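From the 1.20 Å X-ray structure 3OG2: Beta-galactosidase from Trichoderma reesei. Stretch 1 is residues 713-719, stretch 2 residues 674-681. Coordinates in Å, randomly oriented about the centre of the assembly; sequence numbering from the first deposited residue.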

ATOM      1  N   LEU A 713     -23.062  -2.879 -15.327  1.00  8.15           N
ATOM      2  CA  LEU A 713     -23.566  -3.150 -16.664  1.00  7.31           C
ATOM      3  C   LEU A 713     -25.089  -3.191 -16.673  1.00  7.51           C
ATOM      4  O   LEU A 713     -25.717  -3.554 -15.661  1.00  9.20           O
ATOM      5  CB  LEU A 713     -23.063  -4.539 -17.107  1.00  8.23           C
ATOM      6  CG  LEU A 713     -21.549  -4.734 -17.134  1.00  8.66           C
ATOM      7  CD1 LEU A 713     -21.248  -6.172 -17.574  1.00 10.81           C
ATOM      8  CD2 LEU A 713     -20.889  -3.699 -18.048  1.00 12.14           C
ATOM      9  N   LEU A 714     -25.680  -2.850 -17.814  1.00  7.03           N
ATOM     10  CA  LEU A 714     -27.109  -2.986 -18.009  1.00  6.93           C
ATOM     11  C   LEU A 714     -27.382  -3.762 -19.290  1.00  6.77           C
ATOM     12  O   LEU A 714     -26.679  -3.582 -20.275  1.00  7.89           O
ATOM     13  CB  LEU A 714     -27.869  -1.671 -18.053  1.00  7.80           C
ATOM     14  CG  LEU A 714     -27.974  -0.909 -16.730  1.00  9.49           C
ATOM     15  CD1 LEU A 714     -26.749  -0.065 -16.490  1.00 13.33           C
ATOM     16  CD2 LEU A 714     -29.244  -0.038 -16.727  1.00 11.58           C
ATOM     17  N   PHE A 715     -28.420  -4.571 -19.242  1.00  7.64           N
ATOM     18  CA  PHE A 715     -28.860  -5.342 -20.393  1.00  6.89           C
ATOM     19  C   PHE A 715     -30.339  -5.098 -20.614  1.00  7.09           C
ATOM     20  O   PHE A 715     -31.092  -4.990 -19.638  1.00  9.16           O
ATOM     21  CB  PHE A 715     -28.683  -6.848 -20.178  1.00  8.47           C
ATOM     22  CG  PHE A 715     -27.228  -7.205 -19.929  1.00  7.93           C
ATOM     23  CD1 PHE A 715     -26.649  -7.079 -18.651  1.00  8.87           C
ATOM     24  CD2 PHE A 715     -26.446  -7.631 -20.976  1.00  9.15           C
ATOM     25  CE1 PHE A 715     -25.290  -7.330 -18.501  1.00 10.14           C
ATOM     26  CE2 PHE A 715     -25.092  -7.941 -20.867  1.00  8.69           C
ATOM     27  CZ  PHE A 715     -24.549  -7.770 -19.611  1.00 10.69           C
ATOM     28  N   ARG A 716     -30.753  -5.030 -21.867  1.00  7.02           N
ATOM     29  CA  ARG A 716     -32.194  -4.868 -22.178  1.00  8.00           C
ATOM     30  C   ARG A 716     -32.571  -5.983 -23.150  1.00  8.01           C
ATOM     31  O   ARG A 716     -31.972  -6.074 -24.239  1.00  8.96           O
ATOM     32  CB  ARG A 716     -32.478  -3.488 -22.796  1.00  8.12           C
ATOM     33  CG  ARG A 716     -32.354  -2.442 -21.689  1.00 10.30           C
ATOM     34  CD  ARG A 716     -32.527  -1.071 -22.201  1.00  9.98           C
ATOM     35  NE  ARG A 716     -33.756  -0.738 -22.895  1.00  9.67           N
ATOM     36  CZ  ARG A 716     -34.892  -0.410 -22.296  1.00  9.96           C
ATOM     37  NH1 ARG A 716     -34.973  -0.496 -20.955  1.00 10.61           N
ATOM     38  NH2 ARG A 716     -35.975  -0.007 -22.956  1.00 12.12           N
ATOM     39  N   GLY A 717     -33.471  -6.835 -22.701  1.00  8.30           N
ATOM     40  CA  GLY A 717     -33.874  -7.968 -23.497  1.00  9.23           C
ATOM     41  C   GLY A 717     -35.324  -7.861 -23.956  1.00  8.88           C
ATOM     42  O   GLY A 717     -36.245  -7.791 -23.112  1.00 10.31           O
ATOM     43  N   ARG A 718     -35.540  -7.849 -25.271  1.00  8.59           N
ATOM     44  CA  ARG A 718     -36.881  -7.770 -25.836  1.00  9.28           C
ATOM     45  C   ARG A 718     -37.432  -9.168 -26.131  1.00  8.90           C
ATOM     46  O   ARG A 718     -36.711  -9.991 -26.740  1.00  9.80           O
ATOM     47  CB  ARG A 718     -36.843  -7.018 -27.159  1.00 11.13           C
ATOM     48  CG  ARG A 718     -36.806  -5.514 -27.015  1.00 12.19           C
ATOM     49  CD  ARG A 718     -36.439  -4.873 -28.339  1.00 12.95           C
ATOM     50  NE  ARG A 718     -36.601  -3.426 -28.392  1.00 15.80           N
ATOM     51  CZ  ARG A 718     -35.816  -2.538 -27.822  1.00 15.92           C
ATOM     52  NH1 ARG A 718     -34.748  -2.934 -27.097  1.00 12.74           N
ATOM     53  NH2 ARG A 718     -36.076  -1.229 -27.957  1.00 15.06           N
ATOM     54  N   PHE A 719     -38.678  -9.409 -25.775  1.00  9.11           N
ATOM     55  CA  PHE A 719     -39.322 -10.638 -26.195  1.00  9.64           C
ATOM     56  C   PHE A 719     -40.797 -10.362 -26.485  1.00  9.59           C
ATOM     57  O   PHE A 719     -41.349  -9.347 -25.990  1.00 11.03           O
ATOM     58  CB  PHE A 719     -39.206 -11.747 -25.127  1.00 10.03           C
ATOM     59  CG  PHE A 719     -39.970 -11.512 -23.828  1.00 10.06           C
ATOM     60  CD1 PHE A 719     -39.329 -10.873 -22.748  1.00 10.64           C
ATOM     61  CD2 PHE A 719     -41.292 -11.944 -23.679  1.00 10.02           C
ATOM     62  CE1 PHE A 719     -40.061 -10.702 -21.561  1.00 10.67           C
ATOM     63  CE2 PHE A 719     -42.007 -11.748 -22.525  1.00 10.20           C
ATOM     64  CZ  PHE A 719     -41.373 -11.137 -21.438  1.00 10.27           C
TER
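Stretch 2 (674-681) NYDDSRWP

A beta strand offers a neighbouring segment one face at a time, because its side chains alternate, and the packing of a loop on such a face shows how a few residues can carry a whole contact. In this beta-galactosidase, residues 713-719 form an extended strand in which L714, R716 and R718 point toward the second stretch, while F715 between them points away. The partner, 674-681, has no regular helix or strand; it contains a type I beta turn from D677 to W680, closed by a backbone hydrogen bond from W680 N to D677 O of 3.0 Å. The backbones stay well apart, 8.6 Å between the CA atoms of R716 and D677 at their nearest, so side chains span the gap, and 324 Å² is buried in all.

R716, W680 and D677 cover the most surface. D677 and W680 begin and end the turn, and both reach R716: its NE donates an almost straight hydrogen bond to D677 OD2 at 2.7 Å, and its CD lies over the face of the W680 six-membered ring, 3.7 Å from the centroid, a CH-pi contact. One arginine thus uses both charged end and aliphatic stem. The D677 carboxylate also engages R718 in a two-pronged salt bridge, with R718 NH1 to D677 OD2 and R718 NH2 to D677 OD1 both at 2.8 Å, so a single acid ties together two arginines on the same strand face.

Around this centre the contact is lighter. L714 CB meets the edge of the indole at W680 CH2, 3.8 Å away; with R718 on D677, the order of these contacts is reversed between the stretches. Earlier in the loop, the ring edge of Y675 lies over a face of the R716 guanidinium, with Y675 CD2 3.8 Å from R716 NH2, and a water accepting from R716 NH2 at 2.9 Å donates to Y675 O at 2.8 Å.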

ATOM      1  N   ASN A 674     -41.452   5.471 -21.762  1.00 23.05           N
ATOM      2  CA  ASN A 674     -41.061   6.317 -22.903  1.00 22.95           C
ATOM      3  C   ASN A 674     -39.624   6.104 -23.269  1.00 24.80           C
ATOM      4  O   ASN A 674     -39.095   6.764 -24.172  1.00 26.59           O
ATOM      5  CB  ASN A 674     -41.366   7.775 -22.483  1.00 23.54           C
ATOM      6  CG  ASN A 674     -40.538   8.209 -21.276  1.00 32.73           C
ATOM      7  OD1 ASN A 674     -39.642   7.547 -20.738  1.00 24.58           O
ATOM      8  ND2 ASN A 674     -40.809   9.445 -20.807  1.00 54.81           N
ATOM      9  N   TYR A 675     -38.877   5.214 -22.643  1.00 18.20           N
ATOM     10  CA  TYR A 675     -37.434   5.211 -22.827  1.00 14.16           C
ATOM     11  C   TYR A 675     -37.058   4.757 -24.236  1.00 12.80           C
ATOM     12  O   TYR A 675     -37.562   3.737 -24.693  1.00 15.15           O
ATOM     13  CB  TYR A 675     -36.771   4.264 -21.809  1.00 15.00           C
ATOM     14  CG  TYR A 675     -35.285   4.399 -21.830  1.00 12.21           C
ATOM     15  CD1 TYR A 675     -34.669   5.528 -21.296  1.00 15.32           C
ATOM     16  CD2 TYR A 675     -34.488   3.401 -22.368  1.00 11.36           C
ATOM     17  CE1 TYR A 675     -33.300   5.705 -21.291  1.00 13.83           C
ATOM     18  CE2 TYR A 675     -33.119   3.563 -22.374  1.00 10.84           C
ATOM     19  CZ  TYR A 675     -32.534   4.685 -21.840  1.00 12.61           C
ATOM     20  OH  TYR A 675     -31.166   4.786 -21.869  1.00 14.57           O
ATOM     21  N   ASP A 676     -36.154   5.475 -24.877  1.00 12.83           N
ATOM     22  CA  ASP A 676     -35.618   5.094 -26.181  1.00 13.05           C
ATOM     23  C   ASP A 676     -34.226   4.493 -25.994  1.00 11.60           C
ATOM     24  O   ASP A 676     -33.366   5.176 -25.413  1.00 13.34           O
ATOM     25  CB  ASP A 676     -35.532   6.331 -27.066  1.00 18.31           C
ATOM     26  CG  ASP A 676     -34.949   6.079 -28.431  1.00 22.67           C
ATOM     27  OD1 ASP A 676     -33.751   5.825 -28.609  1.00 17.66           O
ATOM     28  OD2 ASP A 676     -35.659   6.210 -29.442  1.00 20.70           O
ATOM     29  N   ASP A 677     -33.990   3.265 -26.482  1.00 12.22           N
ATOM     30  CA  ASP A 677     -32.656   2.677 -26.368  1.00 10.88           C
ATOM     31  C   ASP A 677     -32.041   2.488 -27.759  1.00 10.54           C
ATOM     32  O   ASP A 677     -31.151   1.637 -27.921  1.00 10.09           O
ATOM     33  CB  ASP A 677     -32.724   1.372 -25.586  1.00 10.06           C
ATOM     34  CG  ASP A 677     -33.487   0.248 -26.247  1.00 10.26           C
ATOM     35  OD1 ASP A 677     -33.831   0.394 -27.436  1.00 10.91           O
ATOM     36  OD2 ASP A 677     -33.711  -0.825 -25.632  1.00 11.16           O
ATOM     37  N   SER A 678     -32.475   3.238 -28.768  1.00 11.52           N
ATOM     38  CA  SER A 678     -31.972   3.121 -30.124  1.00 11.74           C
ATOM     39  C   SER A 678     -30.474   3.380 -30.166  1.00 11.05           C
ATOM     40  O   SER A 678     -29.827   2.877 -31.117  1.00 12.92           O
ATOM     41  CB  SER A 678     -32.705   4.081 -31.082  1.00 12.16           C
ATOM     42  OG  SER A 678     -32.450   5.435 -30.700  1.00 13.14           O
ATOM     43  N   ARG A 679     -29.893   4.094 -29.239  1.00 10.25           N
ATOM     44  CA  ARG A 679     -28.437   4.348 -29.284  1.00  9.61           C
ATOM     45  C   ARG A 679     -27.613   3.270 -28.635  1.00  9.58           C
ATOM     46  O   ARG A 679     -26.383   3.261 -28.718  1.00 10.81           O
ATOM     47  CB  ARG A 679     -28.131   5.679 -28.571  1.00 10.53           C
ATOM     48  CG  ARG A 679     -28.763   6.868 -29.308  1.00 11.20           C
ATOM     49  CD  ARG A 679     -28.742   8.076 -28.408  1.00 11.39           C
ATOM     50  NE  ARG A 679     -29.315   9.287 -29.005  1.00 10.97           N
ATOM     51  CZ  ARG A 679     -30.593   9.634 -28.931  1.00 12.62           C
ATOM     52  NH1 ARG A 679     -31.476   8.843 -28.329  1.00 13.71           N
ATOM     53  NH2 ARG A 679     -30.965  10.780 -29.468  1.00 14.91           N
ATOM     54  N   TRP A 680     -28.282   2.338 -27.943  1.00  9.40           N
ATOM     55  CA  TRP A 680     -27.531   1.335 -27.190  1.00  8.80           C
ATOM     56  C   TRP A 680     -26.853   0.333 -28.139  1.00  8.56           C
ATOM     57  O   TRP A 680     -27.429  -0.087 -29.147  1.00  9.70           O
ATOM     58  CB  TRP A 680     -28.459   0.518 -26.279  1.00  9.57           C
ATOM     59  CG  TRP A 680     -28.924   1.251 -25.045  1.00  8.55           C
ATOM     60  CD1 TRP A 680     -29.366   2.554 -24.935  1.00  8.68           C
ATOM     61  CD2 TRP A 680     -28.971   0.682 -23.736  1.00  7.84           C
ATOM     62  NE1 TRP A 680     -29.686   2.799 -23.603  1.00  9.58           N
ATOM     63  CE2 TRP A 680     -29.451   1.673 -22.856  1.00  8.51           C
ATOM     64  CE3 TRP A 680     -28.651  -0.587 -23.232  1.00  8.55           C
ATOM     65  CZ2 TRP A 680     -29.616   1.444 -21.484  1.00  9.04           C
ATOM     66  CZ3 TRP A 680     -28.811  -0.813 -21.882  1.00  9.62           C
ATOM     67  CH2 TRP A 680     -29.292   0.191 -21.023  1.00  9.93           C
ATOM     68  N   PRO A 681     -25.671  -0.116 -27.765  1.00  8.68           N
ATOM     69  CA  PRO A 681     -25.029  -1.230 -28.481  1.00  9.57           C
ATOM     70  C   PRO A 681     -25.881  -2.478 -28.513  1.00  9.25           C
ATOM     71  O   PRO A 681     -26.520  -2.873 -27.514  1.00  9.60           O
ATOM     72  CB  PRO A 681     -23.758  -1.512 -27.640  1.00 12.57           C
ATOM     73  CG  PRO A 681     -23.453  -0.136 -27.085  1.00 13.51           C
ATOM     74  CD  PRO A 681     -24.813   0.381 -26.664  1.00 11.64           C
TER
HETATM   75  O   HOH W   1     -36.473   1.244 -25.514  1.00 14.55           O